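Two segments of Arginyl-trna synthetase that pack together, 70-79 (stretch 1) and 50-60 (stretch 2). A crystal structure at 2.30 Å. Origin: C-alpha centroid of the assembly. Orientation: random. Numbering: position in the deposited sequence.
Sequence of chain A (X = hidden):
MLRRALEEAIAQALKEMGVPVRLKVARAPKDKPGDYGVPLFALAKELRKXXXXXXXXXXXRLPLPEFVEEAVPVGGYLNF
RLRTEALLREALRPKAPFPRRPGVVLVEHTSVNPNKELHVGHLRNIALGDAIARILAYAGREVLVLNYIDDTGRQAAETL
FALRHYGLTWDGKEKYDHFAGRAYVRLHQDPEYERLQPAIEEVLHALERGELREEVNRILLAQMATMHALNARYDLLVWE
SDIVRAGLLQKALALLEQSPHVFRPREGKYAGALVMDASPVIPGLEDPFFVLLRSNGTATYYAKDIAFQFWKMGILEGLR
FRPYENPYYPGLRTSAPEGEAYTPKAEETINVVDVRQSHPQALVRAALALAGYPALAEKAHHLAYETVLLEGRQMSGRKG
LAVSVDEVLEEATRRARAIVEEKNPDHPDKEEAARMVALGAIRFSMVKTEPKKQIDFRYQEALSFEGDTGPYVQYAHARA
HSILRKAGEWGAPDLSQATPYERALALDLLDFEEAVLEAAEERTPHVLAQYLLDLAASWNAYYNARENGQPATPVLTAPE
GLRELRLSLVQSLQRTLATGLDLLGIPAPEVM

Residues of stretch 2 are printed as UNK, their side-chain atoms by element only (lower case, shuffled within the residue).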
ATOM      1  N   GLU A  70      -0.812  37.263  -1.631  1.00 28.63           N
ATOM      2  CA  GLU A  70       0.008  37.958  -0.645  1.00 30.79           C
ATOM      3  C   GLU A  70       0.623  36.996   0.370  1.00 30.60           C
ATOM      4  O   GLU A  70       0.024  35.972   0.722  1.00 30.05           O
ATOM      5  CB  GLU A  70      -0.854  38.995   0.083  1.00 51.41           C
ATOM      6  CG  GLU A  70      -0.200  39.645   1.286  1.00 61.97           C
ATOM      7  CD  GLU A  70      -1.153  40.565   2.030  1.00 66.90           C
ATOM      8  OE1 GLU A  70      -1.622  41.550   1.424  1.00 72.71           O
ATOM      9  OE2 GLU A  70      -1.438  40.302   3.217  1.00 71.06           O
ATOM     10  N   ALA A  71       1.829  37.329   0.823  1.00 30.34           N
ATOM     11  CA  ALA A  71       2.540  36.529   1.813  1.00 31.64           C
ATOM     12  C   ALA A  71       2.517  37.328   3.110  1.00 31.78           C
ATOM     13  O   ALA A  71       2.844  38.514   3.116  1.00 32.46           O
ATOM     14  CB  ALA A  71       3.978  36.283   1.368  1.00 25.37           C
ATOM     15  N   VAL A  72       2.136  36.680   4.204  1.00 33.37           N
ATOM     16  CA  VAL A  72       2.044  37.361   5.486  1.00 38.92           C
ATOM     17  C   VAL A  72       2.761  36.645   6.619  1.00 41.49           C
ATOM     18  O   VAL A  72       2.415  35.515   6.966  1.00 40.98           O
ATOM     19  CB  VAL A  72       0.564  37.540   5.904  1.00 44.55           C
ATOM     20  CG1 VAL A  72       0.476  38.336   7.200  1.00 42.89           C
ATOM     21  CG2 VAL A  72      -0.208  38.231   4.791  1.00 46.40           C
ATOM     22  N   PRO A  73       3.780  37.291   7.206  1.00 50.52           N
ATOM     23  CA  PRO A  73       4.518  36.678   8.316  1.00 52.67           C
ATOM     24  C   PRO A  73       3.598  36.671   9.537  1.00 54.32           C
ATOM     25  O   PRO A  73       3.212  37.731  10.028  1.00 55.49           O
ATOM     26  CB  PRO A  73       5.706  37.618   8.502  1.00 48.16           C
ATOM     27  CG  PRO A  73       5.905  38.198   7.129  1.00 47.56           C
ATOM     28  CD  PRO A  73       4.488  38.478   6.698  1.00 47.10           C
ATOM     29  N   VAL A  74       3.241  35.486  10.022  1.00 53.09           N
ATOM     30  CA  VAL A  74       2.346  35.392  11.173  1.00 53.71           C
ATOM     31  C   VAL A  74       2.931  34.584  12.324  1.00 53.16           C
ATOM     32  O   VAL A  74       2.911  33.353  12.301  1.00 54.67           O
ATOM     33  CB  VAL A  74       0.993  34.765  10.774  1.00 69.07           C
ATOM     34  CG1 VAL A  74       0.040  34.787  11.956  1.00 69.33           C
ATOM     35  CG2 VAL A  74       0.398  35.518   9.597  1.00 68.24           C
ATOM     36  N   GLY A  75       3.445  35.292  13.327  1.00 63.87           N
ATOM     37  CA  GLY A  75       4.026  34.657  14.498  1.00 64.30           C
ATOM     38  C   GLY A  75       4.716  33.319  14.295  1.00 64.74           C
ATOM     39  O   GLY A  75       4.206  32.281  14.720  1.00 65.24           O
ATOM     40  N   GLY A  76       5.879  33.337  13.650  1.00 61.89           N
ATOM     41  CA  GLY A  76       6.613  32.103  13.429  1.00 60.96           C
ATOM     42  C   GLY A  76       6.419  31.482  12.060  1.00 61.55           C
ATOM     43  O   GLY A  76       7.350  30.907  11.493  1.00 62.62           O
ATOM     44  N   TYR A  77       5.206  31.586  11.529  1.00 52.51           N
ATOM     45  CA  TYR A  77       4.899  31.034  10.216  1.00 48.34           C
ATOM     46  C   TYR A  77       4.892  32.133   9.169  1.00 45.20           C
ATOM     47  O   TYR A  77       4.826  33.320   9.488  1.00 44.78           O
ATOM     48  CB  TYR A  77       3.503  30.389  10.196  1.00 45.47           C
ATOM     49  CG  TYR A  77       3.301  29.164  11.062  1.00 46.71           C
ATOM     50  CD1 TYR A  77       3.156  29.271  12.446  1.00 47.75           C
ATOM     51  CD2 TYR A  77       3.224  27.895  10.489  1.00 47.39           C
ATOM     52  CE1 TYR A  77       2.932  28.137  13.238  1.00 48.85           C
ATOM     53  CE2 TYR A  77       3.005  26.758  11.267  1.00 49.16           C
ATOM     54  CZ  TYR A  77       2.859  26.885  12.637  1.00 49.92           C
ATOM     55  OH  TYR A  77       2.645  25.756  13.397  1.00 50.42           O
ATOM     56  N   LEU A  78       4.979  31.725   7.910  1.00 41.78           N
ATOM     57  CA  LEU A  78       4.876  32.655   6.796  1.00 38.02           C
ATOM     58  C   LEU A  78       3.686  32.081   6.032  1.00 39.00           C
ATOM     59  O   LEU A  78       3.785  31.008   5.429  1.00 37.40           O
ATOM     60  CB  LEU A  78       6.124  32.656   5.911  1.00 36.67           C
ATOM     61  CG  LEU A  78       5.934  33.534   4.658  1.00 34.36           C
ATOM     62  CD1 LEU A  78       5.505  34.948   5.060  1.00 33.05           C
ATOM     63  CD2 LEU A  78       7.215  33.582   3.847  1.00 31.76           C
ATOM     64  N   ASN A  79       2.551  32.772   6.096  1.00 43.19           N
ATOM     65  CA  ASN A  79       1.344  32.305   5.425  1.00 41.52           C
ATOM     66  C   ASN A  79       1.149  32.909   4.048  1.00 42.37           C
ATOM     67  O   ASN A  79       1.632  34.004   3.758  1.00 45.02           O
ATOM     68  CB  ASN A  79       0.108  32.590   6.279  1.00 43.31           C
ATOM     69  CG  ASN A  79       0.101  31.805   7.571  1.00 46.92           C
ATOM     70  OD1 ASN A  79       0.607  30.684   7.638  1.00 53.03           O
ATOM     71  ND2 ASN A  79      -0.492  32.384   8.602  1.00 41.85           N
ATOM     72  N   UNK A  50      14.853  34.904  16.054  1.00 88.17           N
ATOM     73  CA  UNK A  50      13.398  34.966  16.225  1.00 86.08           C
ATOM     74  C   UNK A  50      12.661  34.424  14.999  1.00 84.39           C
ATOM     75  O   UNK A  50      12.890  34.881  13.878  1.00 82.91           O
ATOM     76  c   UNK A  50      13.139  36.458  16.432  1.00109.97           C
ATOM     77  c   UNK A  50      14.411  36.940  17.058  1.00111.08           C
ATOM     78  c   UNK A  50      15.454  36.238  16.229  1.00111.98           C
ATOM     79  N   UNK A  51      11.767  33.443  15.198  1.00 63.81           N
ATOM     80  CA  UNK A  51      11.009  32.859  14.087  1.00 59.39           C
ATOM     81  C   UNK A  51      10.360  33.935  13.216  1.00 56.47           C
ATOM     82  O   UNK A  51      10.442  33.887  11.988  1.00 54.36           O
ATOM     83  c   UNK A  51      11.374  32.828  16.479  1.00 89.96           C
ATOM     84  c   UNK A  51      10.697  31.556  16.027  1.00 87.81           C
ATOM     85  c   UNK A  51       9.975  31.991  14.798  1.00 85.05           C
ATOM     86  N   UNK A  52       9.729  34.910  13.868  1.00 74.41           N
ATOM     87  CA  UNK A  52       9.055  36.007  13.179  1.00 72.15           C
ATOM     88  C   UNK A  52      10.017  36.797  12.290  1.00 70.80           C
ATOM     89  O   UNK A  52       9.605  37.405  11.300  1.00 66.98           O
ATOM     90  c   UNK A  52       6.170  37.364  13.088  1.00 98.49           C
ATOM     91  o   UNK A  52       6.185  36.448  12.266  1.00100.65           O
ATOM     92  c   UNK A  52       8.409  36.947  14.203  1.00 88.51           C
ATOM     93  c   UNK A  52       7.464  37.977  13.602  1.00 95.04           C
ATOM     94  n   UNK A  52       5.043  37.873  13.572  1.00 99.83           N
ATOM     95  N   UNK A  53      11.297  36.787  12.649  1.00 62.37           N
ATOM     96  CA  UNK A  53      12.316  37.499  11.884  1.00 61.61           C
ATOM     97  C   UNK A  53      12.683  36.719  10.625  1.00 59.67           C
ATOM     98  O   UNK A  53      12.918  37.300   9.565  1.00 58.37           O
ATOM     99  c   UNK A  53      13.558  37.718  12.742  1.00 84.37           C
ATOM    100  N   UNK A  54      12.736  35.398  10.750  1.00 56.13           N
ATOM    101  CA  UNK A  54      13.067  34.544   9.617  1.00 55.77           C
ATOM    102  C   UNK A  54      11.925  34.592   8.600  1.00 54.95           C
ATOM    103  O   UNK A  54      12.154  34.578   7.388  1.00 54.10           O
ATOM    104  c   UNK A  54      14.221  33.050  11.274  1.00 69.08           C
ATOM    105  c   UNK A  54      14.446  31.660  11.840  1.00 71.36           C
ATOM    106  c   UNK A  54      13.283  33.086  10.066  1.00 68.28           C
ATOM    107  c   UNK A  54      13.885  32.277   8.926  1.00 66.85           C
ATOM    108  N   UNK A  55      10.695  34.656   9.099  1.00 57.09           N
ATOM    109  CA  UNK A  55       9.529  34.715   8.229  1.00 54.97           C
ATOM    110  C   UNK A  55       9.542  36.007   7.409  1.00 55.37           C
ATOM    111  O   UNK A  55       9.348  35.979   6.189  1.00 54.97           O
ATOM    112  c   UNK A  55       8.253  34.624   9.059  1.00 31.13           C
ATOM    113  N   UNK A  56       9.774  37.134   8.079  1.00 73.45           N
ATOM    114  CA  UNK A  56       9.820  38.427   7.401  1.00 72.81           C
ATOM    115  C   UNK A  56      10.978  38.430   6.410  1.00 73.37           C
ATOM    116  O   UNK A  56      10.881  38.994   5.320  1.00 73.43           O
ATOM    117  o   UNK A  56       7.744  41.375   7.573  1.00 63.43           O
ATOM    118  n   UNK A  56       9.009  41.588   5.729  1.00 63.69           N
ATOM    119  c   UNK A  56      10.002  39.556   8.418  1.00 57.65           C
ATOM    120  c   UNK A  56       8.843  41.321   7.021  1.00 64.38           C
ATOM    121  c   UNK A  56      10.091  40.944   7.800  1.00 60.25           C
ATOM    122  N   UNK A  57      12.071  37.788   6.806  1.00 56.11           N
ATOM    123  CA  UNK A  57      13.265  37.682   5.975  1.00 56.95           C
ATOM    124  C   UNK A  57      12.929  36.921   4.697  1.00 55.03           C
ATOM    125  O   UNK A  57      13.224  37.377   3.588  1.00 53.64           O
ATOM    126  o   UNK A  57      16.561  37.905   4.222  1.00104.26           O
ATOM    127  c   UNK A  57      14.365  36.941   6.745  1.00100.38           C
ATOM    128  o   UNK A  57      16.835  38.537   6.307  1.00108.90           O
ATOM    129  c   UNK A  57      16.383  37.752   5.448  1.00106.61           C
ATOM    130  c   UNK A  57      15.586  36.554   5.919  1.00105.26           C
ATOM    131  N   UNK A  58      12.309  35.757   4.865  1.00 49.61           N
ATOM    132  CA  UNK A  58      11.923  34.918   3.737  1.00 48.33           C
ATOM    133  C   UNK A  58      10.986  35.682   2.808  1.00 44.60           C
ATOM    134  O   UNK A  58      11.100  35.606   1.584  1.00 44.12           O
ATOM    135  c   UNK A  58      10.164  31.428   3.868  1.00 56.59           C
ATOM    136  c   UNK A  58      10.748  32.655   3.181  1.00 56.31           C
ATOM    137  c   UNK A  58      11.903  32.261   2.270  1.00 56.21           C
ATOM    138  c   UNK A  58      11.236  33.647   4.241  1.00 54.57           C
ATOM    139  N   UNK A  59      10.059  36.420   3.402  1.00 40.01           N
ATOM    140  CA  UNK A  59       9.104  37.204   2.635  1.00 43.50           C
ATOM    141  C   UNK A  59       9.832  38.221   1.760  1.00 46.17           C
ATOM    142  O   UNK A  59       9.444  38.465   0.620  1.00 46.45           O
ATOM    143  c   UNK A  59       7.080  38.751   2.877  1.00 49.36           C
ATOM    144  n   UNK A  59       5.579  41.051   1.998  1.00 41.49           N
ATOM    145  c   UNK A  59       5.125  40.293   3.192  1.00 48.95           C
ATOM    146  c   UNK A  59       8.148  37.935   3.580  1.00 52.84           C
ATOM    147  c   UNK A  59       6.285  39.584   3.870  1.00 51.50           C
ATOM    148  N   UNK A  60      10.896  38.803   2.303  1.00 57.66           N
ATOM    149  CA  UNK A  60      11.679  39.812   1.596  1.00 60.64           C
ATOM    150  C   UNK A  60      12.420  39.305   0.358  1.00 60.38           C
ATOM    151  O   UNK A  60      12.556  40.029  -0.629  1.00 60.82           O
ATOM    152  c   UNK A  60      11.983  41.197   3.697  1.00 79.64           C
ATOM    153  o   UNK A  60      10.737  41.286   3.684  1.00 81.55           O
ATOM    154  o   UNK A  60      12.686  41.693   4.599  1.00 83.26           O
ATOM    155  c   UNK A  60      12.672  40.457   2.565  1.00 76.40           C
TER

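Stretch 1 is a β-hairpin, its strands 70-74 and 77-79 joined through Gly75 and Gly76, and stretch 2 lies against one face of it. Position 50 carries three carbons that close a ring onto the backbone N, out of reach of the hairpin; it is Pro50, at the N-cap of the helix. Position 51 has the same three-carbon ring, and here it meets the hairpin, its CB 3.6 Å from CA of Gly76. This is Pro51, whose CA lies 4.5 Å from CA of Gly76.

At position 52 three carbons run out, the third bearing one oxygen and one nitrogen, and the end of the chain reaches the turn at Gly75 and Gly76. The residue is Gln52; its amide is probably turned over in the model, so the exact pairing with the turn remains open. A single carbon at position 53 points away from stretch 1 and identifies Ala53. Position 54 has four carbons forked at the first, one arm two carbons long, and touches nothing on the hairpin; this is Ile54, buried.

Position 55 again holds one carbon, pointing toward stretch 1, with CB of Pro73 at 4.0 Å from its CB and CB of Leu78 at 4.3 Å. It is Ala55, which touches a residue from each strand. Position 56 bears three carbons ending in one oxygen and one nitrogen, and its end approaches the ring of Pro73. In Gln56, OE1 lies 3.7 Å from CG of Pro73. Position 57 has three carbons, the third carrying two oxygens; its CA-to-CB bond points away and the side chain makes no contact. It is Glu57.

Position 58 has four carbons forked at the second, and an end of the fork meets the side chain of Leu78. It is Leu58, its CD2 3.7 Å from CD2 of Leu78. Position 59 has four carbons in a row ending in nitrogen, extending beside Ala71 and Pro73. It is Lys59, whose CD lies 3.5 Å from CD of Pro73, so its aliphatic part packs against the CD-CG side of that ring. Position 60, two carbons with two oxygens on the second, is out of reach: Asp60, whose OD2 accepts a hydrogen bond from NE2 of Gln56 at 2.7 Å.

The contact works mainly by apolar packing. The helix runs nearly antiparallel to strand 70-74, at 169°, and Ala71, Pro73 and Leu78 point toward it while Val72 and Val74 point away. Ala55 contacts both Pro73 and Leu78, Leu58 and Lys59 extend the packing, and Pro51 closes against Gly76.

Stretch 2, residues 50-60: PPQAIAQELKD
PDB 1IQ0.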